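Local coordinates for uncharacterized conserved protein YiiM (PDB 5YHH), which is a MOSC-domain protein linked to resistance against hydroxylaminopurine and carries a putative molybdenum cofactor-binding catalytic site, at residues A67-H72 / L98-V103. Numbering follows the deposited sequence.
Sequences AYPSEH and LTEDDV
His72 and Glu100 meet tip to tip in a His-carboxylate hydrogen bond inside the MOSC domain, where the end of strand 65-69 and the start of helix 71-80 face the loop between strands 93-96 and 108-111. NE2 of the imidazole donates to OE1 of Glu100 over 2.7 Å, nearly straight at 164°. The bond uses the syn lone pair of OE1, and with only 18° between their planes the ring and the carboxylate are nearly coplanar. A chi2 of 84° bends the Glu100 chain and brings CD, with its two oxygens, to the edge of the imidazole. OE2 also accepts from the backbone N-H of Gly148, a second grip that should limit rotation of the carboxylate. This buried half is also the tight one. Pro69 lies across the Glu100 side chain at about a right angle, with CG 3.7 Å from OE2 of Glu100 and 3.5 Å from the carbonyl O of Leu98. The side toward Glu71 is looser and includes a water. Thr99 CG2 is in slacker contact there, 4.3 Å from OE1 of Glu71 and 4.5 Å from CE1 of His72. Glu71, partly exposed, has its carboxylate shared between two backbone amides of the loop: OE2 takes the N-H of Gly97 directly, whereas Leu98 N, 4.1 Å from OE2, is reached through one ordered water, which accepts from Leu98 N and donates to OE1 of Glu71, its oxygen 2.9 Å from that OE1.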
# COMPACT_ATOMS: atom_id res chain seq x y z
N ALA A 67 2.99 0.88 1.22
CA ALA A 67 2.81 1.64 2.48
C ALA A 67 1.88 0.92 3.42
O ALA A 67 0.90 0.28 2.97
CB ALA A 67 2.26 3.03 2.18
N TYR A 68 2.18 0.99 4.72
CA TYR A 68 1.34 0.34 5.74
C TYR A 68 1.13 1.25 6.94
O TYR A 68 2.09 1.83 7.43
CB TYR A 68 1.92 -1.01 6.19
CG TYR A 68 0.87 -1.84 6.83
CD1 TYR A 68 -0.05 -2.54 6.06
CD2 TYR A 68 0.74 -1.87 8.20
CE1 TYR A 68 -1.04 -3.26 6.65
CE2 TYR A 68 -0.23 -2.61 8.80
CZ TYR A 68 -1.13 -3.30 8.03
OH TYR A 68 -2.14 -4.03 8.60
N PRO A 69 -0.12 1.40 7.40
CA PRO A 69 -0.40 2.21 8.55
C PRO A 69 0.13 1.60 9.84
O PRO A 69 -0.34 0.53 10.23
CB PRO A 69 -1.94 2.26 8.58
CG PRO A 69 -2.35 2.01 7.13
CD PRO A 69 -1.36 1.02 6.68
N SER A 70 1.05 2.28 10.51
CA SER A 70 1.57 1.79 11.80
C SER A 70 0.46 1.58 12.84
O SER A 70 0.58 0.71 13.76
CB SER A 70 2.66 2.74 12.35
OG SER A 70 2.15 4.04 12.65
N GLU A 71 -0.62 2.35 12.73
CA GLU A 71 -1.72 2.24 13.69
C GLU A 71 -2.18 0.80 13.81
O GLU A 71 -2.55 0.37 14.88
CB GLU A 71 -2.91 3.14 13.31
CG GLU A 71 -2.66 4.66 13.47
CD GLU A 71 -2.00 5.30 12.25
OE1 GLU A 71 -1.49 4.55 11.37
OE2 GLU A 71 -1.96 6.56 12.16
N HIS A 72 -2.17 0.06 12.71
CA HIS A 72 -2.69 -1.30 12.71
C HIS A 72 -1.83 -2.27 13.50
O HIS A 72 -2.31 -3.32 13.93
CB HIS A 72 -2.85 -1.81 11.28
CG HIS A 72 -3.83 -1.01 10.48
ND1 HIS A 72 -4.91 -0.38 11.05
CD2 HIS A 72 -3.87 -0.73 9.16
CE1 HIS A 72 -5.60 0.24 10.10
NE2 HIS A 72 -4.98 0.05 8.95
N LEU A 98 -2.36 8.10 8.37
CA LEU A 98 -3.03 7.81 7.09
C LEU A 98 -3.47 6.36 7.08
O LEU A 98 -2.63 5.46 6.91
CB LEU A 98 -2.11 8.09 5.91
CG LEU A 98 -1.74 9.57 5.64
CD1 LEU A 98 -0.36 9.71 5.05
CD2 LEU A 98 -2.75 10.26 4.72
N THR A 99 -4.77 6.14 7.30
CA THR A 99 -5.36 4.81 7.23
C THR A 99 -6.21 4.65 5.95
O THR A 99 -6.47 5.62 5.22
CB THR A 99 -6.25 4.52 8.44
OG1 THR A 99 -7.36 5.41 8.39
CG2 THR A 99 -5.50 4.68 9.77
N GLU A 100 -6.67 3.42 5.70
CA GLU A 100 -7.41 3.08 4.47
C GLU A 100 -8.75 3.84 4.35
O GLU A 100 -9.27 4.01 3.26
CB GLU A 100 -7.67 1.57 4.41
CG GLU A 100 -6.40 0.71 4.33
CD GLU A 100 -5.75 0.43 5.71
OE1 GLU A 100 -6.21 1.01 6.73
OE2 GLU A 100 -4.77 -0.36 5.76
N ASP A 101 -9.29 4.31 5.48
CA ASP A 101 -10.55 5.07 5.49
C ASP A 101 -10.35 6.52 5.04
O ASP A 101 -11.29 7.14 4.57
CB ASP A 101 -11.18 5.12 6.90
CG ASP A 101 -11.77 3.80 7.33
OD1 ASP A 101 -12.47 3.12 6.54
OD2 ASP A 101 -11.56 3.47 8.51
N ASP A 102 -9.14 7.04 5.21
CA ASP A 102 -8.84 8.45 4.95
C ASP A 102 -8.10 8.66 3.63
O ASP A 102 -8.08 9.77 3.12
CB ASP A 102 -7.91 9.00 6.01
CG ASP A 102 -8.46 8.88 7.42
OD1 ASP A 102 -9.71 9.06 7.61
OD2 ASP A 102 -7.63 8.58 8.32
N VAL A 103 -7.44 7.63 3.12
CA VAL A 103 -6.64 7.75 1.90
C VAL A 103 -7.51 7.34 0.71
O VAL A 103 -8.19 6.30 0.75
CB VAL A 103 -5.39 6.87 1.99
CG1 VAL A 103 -4.64 6.82 0.65
CG2 VAL A 103 -4.51 7.35 3.12
O HOH W 1 -0.68 5.75 8.90